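PDB 1JAD: phospholipase C beta from Meleagris gallopavo, which belongs to the G-protein-regulated beta family of phospholipases C and, through its C-terminal region, forms a long bundle of antiparallel helices. Local coordinates for residues M27-K32 with T110-E115; K50-L55 with I88-E93. All coordinates share one frame; numbering follows the deposited sequence.

Interaction 1: M27-K32 with T110-E115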
# COMPACT_ATOMS: atom_id res chain seq x y z
N MSE A 27 10.05 1.26 15.91
CA MSE A 27 11.19 1.63 15.09
C MSE A 27 11.61 3.08 15.38
O MSE A 27 10.78 3.90 15.76
CB MSE A 27 10.86 1.44 13.60
CG MSE A 27 10.47 0.01 13.23
SE MSE A 27 10.20 -0.30 11.45
CE MSE A 27 11.85 0.01 10.79
N LYS A 28 12.90 3.37 15.21
CA LYS A 28 13.44 4.72 15.45
C LYS A 28 12.62 5.83 14.81
O LYS A 28 11.98 6.62 15.51
CB LYS A 28 14.89 4.82 14.95
CG LYS A 28 15.91 4.05 15.77
CD LYS A 28 17.33 4.14 15.19
CE LYS A 28 17.90 5.57 15.15
NZ LYS A 28 17.20 6.47 14.19
N LEU A 29 12.65 5.90 13.48
CA LEU A 29 11.92 6.92 12.75
C LEU A 29 10.49 7.16 13.24
O LEU A 29 10.06 8.31 13.37
CB LEU A 29 11.89 6.59 11.25
CG LEU A 29 13.22 6.63 10.49
CD1 LEU A 29 14.18 5.59 11.06
CD2 LEU A 29 12.96 6.36 9.01
N PHE A 30 9.76 6.09 13.53
CA PHE A 30 8.39 6.27 14.00
C PHE A 30 8.38 6.96 15.35
O PHE A 30 7.62 7.92 15.56
CB PHE A 30 7.65 4.94 14.13
CG PHE A 30 6.19 5.10 14.46
CD1 PHE A 30 5.31 5.61 13.52
CD2 PHE A 30 5.71 4.79 15.73
CE1 PHE A 30 3.97 5.81 13.83
CE2 PHE A 30 4.37 5.00 16.06
CZ PHE A 30 3.49 5.51 15.11
N LEU A 31 9.20 6.49 16.28
CA LEU A 31 9.22 7.12 17.59
C LEU A 31 9.71 8.56 17.55
O LEU A 31 9.24 9.38 18.34
CB LEU A 31 10.05 6.30 18.59
CG LEU A 31 9.37 5.03 19.14
CD1 LEU A 31 10.25 4.39 20.22
CD2 LEU A 31 8.02 5.39 19.75
N LYS A 32 10.62 8.90 16.64
CA LYS A 32 11.08 10.28 16.59
C LYS A 32 9.92 11.16 16.17
O LYS A 32 9.72 12.25 16.72
CB LYS A 32 12.25 10.48 15.62
CG LYS A 32 11.89 10.45 14.14
CD LYS A 32 13.05 10.93 13.29
CE LYS A 32 14.32 10.12 13.55
NZ LYS A 32 15.48 10.57 12.72
N THR A 110 0.19 7.32 10.04
CA THR A 110 -0.19 6.36 9.02
C THR A 110 0.79 6.41 7.87
O THR A 110 1.32 5.38 7.45
CB THR A 110 -1.62 6.62 8.50
OG1 THR A 110 -2.56 6.31 9.54
CG2 THR A 110 -1.93 5.76 7.28
N ALA A 111 1.04 7.61 7.36
CA ALA A 111 1.96 7.79 6.25
C ALA A 111 3.31 7.17 6.58
O ALA A 111 3.88 6.41 5.78
CB ALA A 111 2.14 9.26 5.95
N LYS A 112 3.81 7.48 7.77
CA LYS A 112 5.10 6.97 8.19
C LYS A 112 5.08 5.45 8.30
O LYS A 112 5.80 4.76 7.58
CB LYS A 112 5.51 7.57 9.54
CG LYS A 112 7.01 7.51 9.79
CD LYS A 112 7.73 8.23 8.65
CE LYS A 112 9.24 8.31 8.84
NZ LYS A 112 9.87 9.02 7.68
N ILE A 113 4.26 4.91 9.20
CA ILE A 113 4.20 3.47 9.36
C ILE A 113 3.88 2.76 8.05
O ILE A 113 4.43 1.69 7.79
CB ILE A 113 3.19 3.05 10.45
CG1 ILE A 113 3.84 3.20 11.82
CG2 ILE A 113 2.77 1.60 10.25
CD1 ILE A 113 3.06 2.59 12.95
N THR A 114 3.01 3.33 7.23
CA THR A 114 2.72 2.69 5.96
C THR A 114 4.00 2.61 5.15
O THR A 114 4.19 1.69 4.36
CB THR A 114 1.65 3.46 5.19
OG1 THR A 114 0.39 3.27 5.83
CG2 THR A 114 1.57 2.97 3.76
N GLU A 115 4.88 3.58 5.37
CA GLU A 115 6.17 3.61 4.70
C GLU A 115 6.99 2.40 5.13
O GLU A 115 7.27 1.51 4.33
CB GLU A 115 6.93 4.90 5.06
CG GLU A 115 8.44 4.85 4.79
CD GLU A 115 9.18 6.10 5.23
OE1 GLU A 115 10.43 6.06 5.28
OE2 GLU A 115 8.52 7.14 5.51
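Phe30 and Ile113 form the apolar centre of an antiparallel helix-helix contact, made where helix 28-64 has just begun and meets the middle of helix 75-155. The axes of the two short segments approach to 10.0 Å and run antiparallel (174°), and no hydrogen bond joins the two segments. Phe30 holds its CG anti to the backbone N (chi1 -173°), which swings the ring round toward the facing helix. Ile113 sets its CD1 methyl over one ring face, toward the rim: CD1 sits 3.7 Å from the centroid of the Phe30 ring, 22° off the normal, a CH-pi contact, while CG1 comes 3.3 Å from Phe30 CD1. A flat aromatic and a beta-branched aliphatic chain suit this buried place, since the CD1 methyl can rest on the ring. Leu24, of helix 21-24, and Ile208, of helix 161-245, also pack on Ile113. Lys112 works at the partly exposed flank. Its CB lies at the edge of the Phe30 ring, and a bend at chi2 brings CE within 4.0 Å of Leu29 CB. NZ forms a salt bridge 3.2 Å from Glu115 OE2, coming from the syn side but tilted out of the carboxylate plane. Lysine suits the flank because its aliphatic chain can touch both Phe30 and Leu29 while its ammonium group pairs with Glu115. Such apolar seams flanked by charged side chains are characteristic of antiparallel helical hairpins in coiled-coil-like bundles.

Interaction 2: K50-L55 with I88-E93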
# COMPACT_ATOMS: atom_id res chain seq x y z
N LYS A 50 -0.02 32.36 25.65
CA LYS A 50 0.44 33.73 25.38
C LYS A 50 -0.72 34.56 24.87
O LYS A 50 -0.93 35.68 25.32
CB LYS A 50 1.56 33.74 24.34
CG LYS A 50 2.95 33.44 24.87
CD LYS A 50 3.47 34.56 25.77
CE LYS A 50 4.92 34.31 26.18
NZ LYS A 50 5.50 35.43 26.99
N ARG A 51 -1.47 34.00 23.93
CA ARG A 51 -2.61 34.69 23.36
C ARG A 51 -3.68 35.01 24.40
O ARG A 51 -4.32 36.06 24.33
CB ARG A 51 -3.20 33.89 22.20
CG ARG A 51 -4.50 34.46 21.66
CD ARG A 51 -4.38 35.95 21.38
NE ARG A 51 -5.61 36.52 20.83
CZ ARG A 51 -6.09 36.25 19.62
NH1 ARG A 51 -5.43 35.41 18.82
NH2 ARG A 51 -7.21 36.81 19.20
N ARG A 52 -3.89 34.12 25.37
CA ARG A 52 -4.90 34.38 26.39
C ARG A 52 -4.41 35.47 27.35
O ARG A 52 -5.16 36.35 27.75
CB ARG A 52 -5.25 33.11 27.17
CG ARG A 52 -6.21 33.40 28.32
CD ARG A 52 -6.83 32.17 28.95
NE ARG A 52 -5.85 31.23 29.48
CZ ARG A 52 -6.16 30.25 30.33
NH1 ARG A 52 -7.42 30.09 30.73
NH2 ARG A 52 -5.22 29.42 30.76
N GLU A 53 -3.14 35.37 27.71
CA GLU A 53 -2.50 36.33 28.61
C GLU A 53 -2.56 37.69 27.91
O GLU A 53 -2.96 38.70 28.49
CB GLU A 53 -1.05 35.91 28.82
CG GLU A 53 -0.22 36.80 29.72
CD GLU A 53 1.22 36.32 29.81
OE1 GLU A 53 1.45 35.17 30.24
OE2 GLU A 53 2.14 37.09 29.44
N GLU A 54 -2.17 37.67 26.65
CA GLU A 54 -2.14 38.86 25.81
C GLU A 54 -3.52 39.49 25.66
O GLU A 54 -3.64 40.68 25.36
CB GLU A 54 -1.57 38.46 24.46
CG GLU A 54 -1.25 39.58 23.52
CD GLU A 54 -0.40 39.10 22.36
OE1 GLU A 54 -0.05 39.92 21.49
OE2 GLU A 54 -0.07 37.89 22.33
N LEU A 55 -4.56 38.69 25.87
CA LEU A 55 -5.94 39.17 25.76
C LEU A 55 -6.38 39.82 27.08
O LEU A 55 -7.19 40.75 27.07
CB LEU A 55 -6.89 38.01 25.43
CG LEU A 55 -8.38 38.31 25.27
CD1 LEU A 55 -8.59 39.36 24.17
CD2 LEU A 55 -9.13 37.04 24.92
N ILE A 88 -14.15 33.14 25.05
CA ILE A 88 -14.90 32.02 24.51
C ILE A 88 -14.41 31.76 23.08
O ILE A 88 -14.01 30.64 22.75
CB ILE A 88 -16.41 32.32 24.47
CG1 ILE A 88 -16.98 32.38 25.88
CG2 ILE A 88 -17.12 31.24 23.65
CD1 ILE A 88 -16.98 31.06 26.59
N HIS A 89 -14.45 32.79 22.24
CA HIS A 89 -13.99 32.64 20.87
C HIS A 89 -12.56 32.14 20.81
O HIS A 89 -12.23 31.28 19.99
CB HIS A 89 -14.13 33.95 20.09
CG HIS A 89 -15.54 34.27 19.72
ND1 HIS A 89 -15.88 35.36 18.94
CD2 HIS A 89 -16.71 33.63 20.00
CE1 HIS A 89 -17.20 35.37 18.76
NE2 HIS A 89 -17.72 34.34 19.40
N LEU A 90 -11.71 32.66 21.68
CA LEU A 90 -10.32 32.20 21.71
C LEU A 90 -10.29 30.71 22.03
O LEU A 90 -9.47 29.96 21.50
CB LEU A 90 -9.51 32.95 22.77
CG LEU A 90 -8.10 32.39 22.90
CD1 LEU A 90 -7.39 32.54 21.56
CD2 LEU A 90 -7.34 33.10 24.00
N GLY A 91 -11.18 30.28 22.93
CA GLY A 91 -11.23 28.88 23.30
C GLY A 91 -11.66 28.04 22.11
O GLY A 91 -11.08 26.98 21.83
N GLU A 92 -12.68 28.52 21.40
CA GLU A 92 -13.21 27.82 20.24
C GLU A 92 -12.17 27.56 19.16
O GLU A 92 -12.05 26.44 18.66
CB GLU A 92 -14.40 28.60 19.64
CG GLU A 92 -15.64 28.64 20.54
CD GLU A 92 -16.81 29.44 19.94
OE1 GLU A 92 -17.92 29.39 20.51
OE2 GLU A 92 -16.62 30.11 18.90
N GLU A 93 -11.39 28.58 18.80
CA GLU A 93 -10.39 28.40 17.76
C GLU A 93 -9.21 27.59 18.29
O GLU A 93 -8.61 26.81 17.56
CB GLU A 93 -9.90 29.76 17.24
CG GLU A 93 -9.47 29.77 15.75
CD GLU A 93 -8.39 28.73 15.40
OE1 GLU A 93 -7.27 28.79 15.96
OE2 GLU A 93 -8.67 27.85 14.55
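Leu90 points toward helix 28-64, CD1 touching chiefly Arg51 and CD2 chiefly Arg52. With CG anti to the backbone N (chi1 175°), the leucine fork extends across the gap: CD1 lies 3.5 Å from Arg51 CG, and CD2 lies 3.6 Å from Arg52 CA and 3.8 Å from Arg52 CB. Arg51 runs past Leu90 in the opposite direction. Bent at chi2 (49°), it brings one face of its guanidinium over Leu90 CD1, which stands 4.3 Å above that plane and off toward the rim. The pairing suits both residues, for arginine has an aliphatic stem that packs on leucine, with a flat head that overlaps one methyl loosely while its charge stays at the surface. Arg52 gives Leu90 only the base of its side chain; beyond CB the chain turns from Leu90, and it also packs on Met237 of helix 161-245. A turn further along, Leu55 brings CD2 to 4.4 Å from Leu90 CD2, a looser apolar touch that links Leu90 to a buried residue, which also meets Glu86 and Leu87 of helix 75-155. No hydrogen bond crosses between the segments, whose axes are 11.0 Å apart and antiparallel at 170°. A leucine packed against the aliphatic stems of two arginines and a buried leucine is in keeping with the border of a helical hairpin in a long antiparallel bundle.

Overall arrangement
Both contacts join the same two helices, 28-64 and 75-155, and so mark two points along one helical hairpin. Their centres lie 34 Å apart and their nearest atoms about 23 Å, so they do not touch. In sequence, both segments of interaction 2 fall between those of interaction 1, being nearer the turn between the helices. The centre of interaction 1 is about 7 Å from that of the chain, that of interaction 2 about 34 Å. Helix 161-245 packs beside both. They differ in surroundings: the second subunit packs on His89 and Glu92 of segment 88-93, whereas it touches neither segment of interaction 1.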